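Side-chain contacts in probable leucine/isoleucine/valine-binding protein (Rhodopirellula baltica, PDB 4KV7), which probably binds a small ligand, perhaps leucine, isoleucine or valine, for uptake, as in other periplasmic binding proteins of the leucine-binding family: residues D209-Q214 and N239-Q244; L232-R237 and G261-G266. The protein carries 1 engineered substitution. One frame throughout, in Å; residues are numbered along the deposited sequence.

Both contacts lie in the lobe built round the mixed sheet that holds strands 219-223, 244-247 and 268-271, part of the alpha/beta architecture of periplasmic binding proteins. Helix 226-238 is the shared element: interaction 1 joins the turn at its end to helix 204-211, whereas interaction 2 joins its last turns to the loop after helix 253-260. Along the chain the segments alternate, in the order 209-214, 232-237, 239-244, 261-266. The contact centres are 13 Å apart and linked directly, by probable hydrogen bonds from Phe241 N to Ala236 O and from Gln244 NE2 to Gly266 O. Together they fasten successive helix and loop units along one layer of the lobe.

Interaction 1: D209-Q214 and N239-Q244; sequences DLLMHQ and NNFNPQ
The Phe241 ring is sandwiched between two aliphatic groups, with Leu211 CD2 over one face and Pro243 CD over the other. Phe241 takes part in the Schellman motif that ends helix 226-238, its N bonded to Ala236 O; Asn240, with positive phi, is the C-prime residue, and its N bonds to Arg237 O. The chain then turns toward strand 244-247.

The leucine methyl makes a CH-pi contact, 3.8 Å from CD2 to the centroid of the Phe241 ring and 29° off the normal, so it sits toward the CG end and not over the middle. Pro243 CD stands 3.4 Å above the plane of the Phe241 ring, over its centre. With CG of Phe241 anti to the backbone N, chi1 -180° puts it beside the residue's own carbonyl carbon, which leaves one ring face against Pro243, two residues on. Leu207, Leu216 and Val220 also touch this buried side chain.

Leucine suits the last turn of helix 204-211 because its two methyls can serve two neighbours. The side chains of Leu211 and Phe241 run past each other in opposite directions, and packing is close, at 3.4 Å from Leu211 CD2 to Phe241 CG. The other branch, Leu211 CD1, rests 4.0 Å from Asn239 CB.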
loop_
_atom_site.group_PDB
_atom_site.type_symbol
_atom_site.label_atom_id
_atom_site.label_comp_id
_atom_site.label_asym_id
_atom_site.label_seq_id
_atom_site.Cartn_x
_atom_site.Cartn_y
_atom_site.Cartn_z
ATOM N N ASP A 209 -16.787 20.247 -7.147
ATOM C CA ASP A 209 -17.488 19.960 -5.892
ATOM C C ASP A 209 -16.737 20.506 -4.681
ATOM O O ASP A 209 -17.349 21.069 -3.777
ATOM C CB ASP A 209 -17.736 18.457 -5.728
ATOM C CG ASP A 209 -18.881 17.959 -6.587
ATOM O OD1 ASP A 209 -19.667 18.794 -7.074
ATOM O OD2 ASP A 209 -18.998 16.730 -6.770
ATOM N N LEU A 210 -15.419 20.351 -4.656
ATOM C CA LEU A 210 -14.632 20.916 -3.571
ATOM C C LEU A 210 -14.685 22.441 -3.581
ATOM O O LEU A 210 -14.847 23.071 -2.535
ATOM C CB LEU A 210 -13.187 20.446 -3.661
ATOM C CG LEU A 210 -12.993 18.949 -3.434
ATOM C CD1 LEU A 210 -11.561 18.577 -3.770
ATOM C CD2 LEU A 210 -13.330 18.599 -1.995
ATOM N N LEU A 211 -14.579 23.036 -4.767
ATOM C CA LEU A 211 -14.496 24.488 -4.894
ATOM C C LEU A 211 -15.778 25.208 -4.494
ATOM O O LEU A 211 -15.740 26.367 -4.075
ATOM C CB LEU A 211 -14.108 24.872 -6.323
ATOM C CG LEU A 211 -12.652 24.587 -6.673
ATOM C CD1 LEU A 211 -12.356 24.905 -8.123
ATOM C CD2 LEU A 211 -11.754 25.369 -5.750
HETATM N N MSE A 212 -16.914 24.532 -4.626
HETATM C CA MSE A 212 -18.194 25.158 -4.312
HETATM C C MSE A 212 -18.590 24.957 -2.849
HETATM O O MSE A 212 -19.628 25.447 -2.413
HETATM C CB MSE A 212 -19.298 24.617 -5.219
HETATM C CG MSE A 212 -19.727 23.207 -4.866
HETATM SE SE MSE A 212 -21.186 22.534 -5.958
HETATM C CE MSE A 212 -21.327 23.976 -7.253
ATOM N N HIS A 213 -17.773 24.234 -2.092
ATOM C CA HIS A 213 -18.140 23.895 -0.721
ATOM C C HIS A 213 -18.115 25.099 0.211
ATOM O O HIS A 213 -17.293 26.001 0.047
ATOM C CB HIS A 213 -17.218 22.814 -0.170
ATOM C CG HIS A 213 -17.819 22.036 0.957
ATOM N ND1 HIS A 213 -18.603 20.922 0.749
ATOM C CD2 HIS A 213 -17.769 22.217 2.298
ATOM C CE1 HIS A 213 -18.999 20.441 1.915
ATOM N NE2 HIS A 213 -18.512 21.213 2.871
ATOM N N GLN A 214 -19.027 25.099 1.189
ATOM C CA GLN A 214 -19.086 26.112 2.242
ATOM C C GLN A 214 -18.824 25.468 3.602
ATOM O O GLN A 214 -19.671 24.717 4.097
ATOM C CB GLN A 214 -20.482 26.729 2.287
ATOM C CG GLN A 214 -21.076 27.070 0.935
ATOM C CD GLN A 214 -20.745 28.477 0.496
ATOM O OE1 GLN A 214 -19.604 28.924 0.618
ATOM N NE2 GLN A 214 -21.746 29.189 -0.008
ATOM N N ASN A 239 -7.062 26.794 -11.008
ATOM C CA ASN A 239 -8.360 27.336 -10.610
ATOM C C ASN A 239 -8.294 28.170 -9.334
ATOM O O ASN A 239 -9.317 28.383 -8.671
ATOM C CB ASN A 239 -9.391 26.213 -10.432
ATOM C CG ASN A 239 -9.996 25.757 -11.747
ATOM O OD1 ASN A 239 -9.469 24.866 -12.412
ATOM N ND2 ASN A 239 -11.112 26.365 -12.127
ATOM N N ASN A 240 -7.094 28.624 -8.985
ATOM C CA ASN A 240 -6.899 29.543 -7.863
ATOM C C ASN A 240 -7.217 28.909 -6.506
ATOM O O ASN A 240 -7.745 29.570 -5.609
ATOM C CB ASN A 240 -7.712 30.832 -8.085
ATOM C CG ASN A 240 -7.270 31.973 -7.189
ATOM O OD1 ASN A 240 -6.178 31.942 -6.619
ATOM N ND2 ASN A 240 -8.119 32.989 -7.059
ATOM N N PHE A 241 -6.878 27.630 -6.362
ATOM C CA PHE A 241 -7.188 26.882 -5.149
ATOM C C PHE A 241 -5.944 26.153 -4.655
ATOM O O PHE A 241 -5.439 25.259 -5.333
ATOM C CB PHE A 241 -8.300 25.877 -5.449
ATOM C CG PHE A 241 -8.719 25.040 -4.271
ATOM C CD1 PHE A 241 -9.054 25.626 -3.057
ATOM C CD2 PHE A 241 -8.831 23.666 -4.401
ATOM C CE1 PHE A 241 -9.457 24.844 -1.984
ATOM C CE2 PHE A 241 -9.235 22.882 -3.335
ATOM C CZ PHE A 241 -9.555 23.478 -2.127
ATOM N N ASN A 242 -5.461 26.527 -3.472
ATOM C CA ASN A 242 -4.224 25.969 -2.936
ATOM C C ASN A 242 -4.328 25.511 -1.479
ATOM O O ASN A 242 -3.665 26.058 -0.595
ATOM C CB ASN A 242 -3.077 26.977 -3.088
ATOM C CG ASN A 242 -2.753 27.283 -4.542
ATOM O OD1 ASN A 242 -2.021 26.537 -5.195
ATOM N ND2 ASN A 242 -3.291 28.383 -5.052
ATOM N N PRO A 243 -5.154 24.494 -1.217
ATOM C CA PRO A 243 -5.257 23.970 0.145
ATOM C C PRO A 243 -4.028 23.138 0.474
ATOM O O PRO A 243 -3.204 22.888 -0.407
ATOM C CB PRO A 243 -6.456 23.035 0.045
ATOM C CG PRO A 243 -6.333 22.475 -1.357
ATOM C CD PRO A 243 -5.905 23.669 -2.182
ATOM N N GLN A 244 -3.910 22.694 1.717
ATOM C CA GLN A 244 -2.933 21.664 2.034
ATOM C C GLN A 244 -3.434 20.341 1.474
ATOM O O GLN A 244 -4.504 19.870 1.860
ATOM C CB GLN A 244 -2.764 21.543 3.545
ATOM C CG GLN A 244 -1.854 20.402 3.969
ATOM C CD GLN A 244 -0.413 20.623 3.553
ATOM O OE1 GLN A 244 0.235 21.558 4.013
ATOM N NE2 GLN A 244 0.104 19.747 2.697
#

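Interaction 2: L232-R237 and G261-G266; sequences LIRMAR and GDLANG
Arg237 reaches from helix 226-238 to the backbone carbonyl of Leu263, in the short 3-10 turn that follows helix 253-260. From CB, which points toward that turn, the chain runs extended between CG and NE, its flank touching Phe245. NE then passes 4.4 Å from Leu263 CB. At the tip, NH1 gives a hydrogen bond of 3.1 Å to Leu263 O; it approaches almost in line with the carbonyl (C=O...N 163°), but the bond is bent at the hydrogen, 137°, and the oxygen lies out of the guanidinium plane. A water accepts from the same Arg237 NH1 at 2.9 Å and donates to Asn265 O, also 2.9 Å away, while NH2 bonds to Asn242 OD1. An arginine suits the place because one flat head can serve the turn, the water and the Asn242 side chain. A leucine here would probably leave Leu263 O and Asn242 OD1 without these donors and the water less firmly held.

Leu263 fits between this arm and Arg234, one turn earlier. The two side chains cross at about a right angle, Leu263 CD2 lying 3.8 Å from Arg234 CG and 3.4 Å from Arg234 NH1. That guanidinium is anchored through NH2 to Ser259 O, near the C-terminal end of helix 253-260, where a positive charge probably sits favourably. Gly261, at positive phi, lets the chain leave that helix.

Helix 226-238 thus has helix 204-211 along one flank, touching Met235 and Ala236, and helix 253-260 along another, touching Ile233 and Arg234, with Phe245 of strand 244-247 packed beneath Ile233 and Ala236.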
loop_
_atom_site.group_PDB
_atom_site.type_symbol
_atom_site.label_atom_id
_atom_site.label_comp_id
_atom_site.label_asym_id
_atom_site.label_seq_id
_atom_site.Cartn_x
_atom_site.Cartn_y
_atom_site.Cartn_z
ATOM N N LEU A 232 -5.566 16.592 -10.544
ATOM C CA LEU A 232 -6.370 17.376 -9.621
ATOM C C LEU A 232 -5.553 18.540 -9.047
ATOM O O LEU A 232 -6.020 19.675 -9.006
ATOM C CB LEU A 232 -6.906 16.457 -8.520
ATOM C CG LEU A 232 -7.882 17.015 -7.476
ATOM C CD1 LEU A 232 -7.174 17.841 -6.417
ATOM C CD2 LEU A 232 -9.020 17.798 -8.112
ATOM N N ILE A 233 -4.341 18.251 -8.589
ATOM C CA ILE A 233 -3.492 19.287 -8.010
ATOM C C ILE A 233 -3.128 20.367 -9.025
ATOM O O ILE A 233 -3.189 21.562 -8.713
ATOM C CB ILE A 233 -2.248 18.688 -7.364
ATOM C CG1 ILE A 233 -2.668 17.935 -6.100
ATOM C CG2 ILE A 233 -1.233 19.780 -7.024
ATOM C CD1 ILE A 233 -1.620 16.999 -5.568
ATOM N N ARG A 234 -2.782 19.961 -10.245
ATOM C CA ARG A 234 -2.483 20.924 -11.298
ATOM C C ARG A 234 -3.685 21.814 -11.572
ATOM O O ARG A 234 -3.555 23.032 -11.701
ATOM C CB ARG A 234 -2.084 20.212 -12.595
ATOM C CG ARG A 234 -0.668 19.672 -12.598
ATOM C CD ARG A 234 -0.220 19.263 -13.996
ATOM N NE ARG A 234 1.103 18.643 -13.972
ATOM C CZ ARG A 234 2.250 19.315 -14.015
ATOM N NH1 ARG A 234 2.251 20.641 -14.088
ATOM N NH2 ARG A 234 3.403 18.656 -13.984
HETATM N N MSE A 235 -4.857 21.197 -11.673
HETATM C CA MSE A 235 -6.078 21.934 -11.981
HETATM C C MSE A 235 -6.535 22.828 -10.845
HETATM O O MSE A 235 -7.051 23.922 -11.077
HETATM C CB MSE A 235 -7.190 20.973 -12.370
HETATM C CG MSE A 235 -6.972 20.366 -13.729
HETATM SE SE MSE A 235 -8.533 19.427 -14.387
HETATM C CE MSE A 235 -9.888 20.334 -13.401
ATOM N N ALA A 236 -6.358 22.360 -9.620
ATOM C CA ALA A 236 -6.673 23.181 -8.460
ATOM C C ALA A 236 -5.867 24.471 -8.520
ATOM O O ALA A 236 -6.419 25.559 -8.389
ATOM C CB ALA A 236 -6.365 22.418 -7.185
ATOM N N ARG A 237 -4.561 24.347 -8.739
ATOM C CA ARG A 237 -3.692 25.517 -8.740
ATOM C C ARG A 237 -4.029 26.465 -9.906
ATOM O O ARG A 237 -3.928 27.687 -9.768
ATOM C CB ARG A 237 -2.209 25.102 -8.701
ATOM C CG ARG A 237 -1.853 24.175 -7.513
ATOM C CD ARG A 237 -0.359 24.201 -7.150
ATOM N NE ARG A 237 0.058 23.037 -6.361
ATOM C CZ ARG A 237 -0.048 22.941 -5.037
ATOM N NH1 ARG A 237 0.363 21.845 -4.414
ATOM N NH2 ARG A 237 -0.566 23.939 -4.333
ATOM N N GLY A 261 6.534 17.487 -10.248
ATOM C CA GLY A 261 7.735 18.290 -10.085
ATOM C C GLY A 261 7.599 19.290 -8.950
ATOM O O GLY A 261 7.192 18.927 -7.844
ATOM N N ASP A 262 7.913 20.553 -9.229
ATOM C CA ASP A 262 7.836 21.625 -8.235
ATOM C C ASP A 262 6.451 21.768 -7.598
ATOM O O ASP A 262 6.320 22.259 -6.479
ATOM C CB ASP A 262 8.243 22.966 -8.863
ATOM C CG ASP A 262 9.683 22.977 -9.336
ATOM O OD1 ASP A 262 10.514 22.283 -8.714
ATOM O OD2 ASP A 262 9.982 23.677 -10.326
ATOM N N LEU A 263 5.421 21.331 -8.315
ATOM C CA LEU A 263 4.051 21.493 -7.852
ATOM C C LEU A 263 3.729 20.534 -6.708
ATOM O O LEU A 263 2.696 20.666 -6.049
ATOM C CB LEU A 263 3.064 21.286 -9.004
ATOM C CG LEU A 263 2.863 22.423 -10.015
ATOM C CD1 LEU A 263 4.155 22.841 -10.708
ATOM C CD2 LEU A 263 1.812 22.032 -11.044
ATOM N N ALA A 264 4.610 19.563 -6.474
ATOM C CA ALA A 264 4.440 18.623 -5.367
ATOM C C ALA A 264 5.043 19.155 -4.071
ATOM O O ALA A 264 4.814 18.587 -3.005
ATOM C CB ALA A 264 5.040 17.264 -5.712
ATOM N N ASN A 265 5.818 20.232 -4.168
ATOM C CA ASN A 265 6.459 20.828 -3.000
ATOM C C ASN A 265 5.417 21.259 -1.975
ATOM O O ASN A 265 4.552 22.090 -2.262
ATOM C CB ASN A 265 7.320 22.024 -3.422
ATOM C CG ASN A 265 8.356 22.409 -2.376
ATOM O OD1 ASN A 265 8.213 22.103 -1.194
ATOM N ND2 ASN A 265 9.408 23.095 -2.813
ATOM N N GLY A 266 5.492 20.676 -0.784
ATOM C CA GLY A 266 4.565 21.026 0.275
ATOM C C GLY A 266 3.489 19.986 0.532
ATOM O O GLY A 266 2.805 20.046 1.552
HETATM O O HOH W 1 1.686 22.196 -1.859
#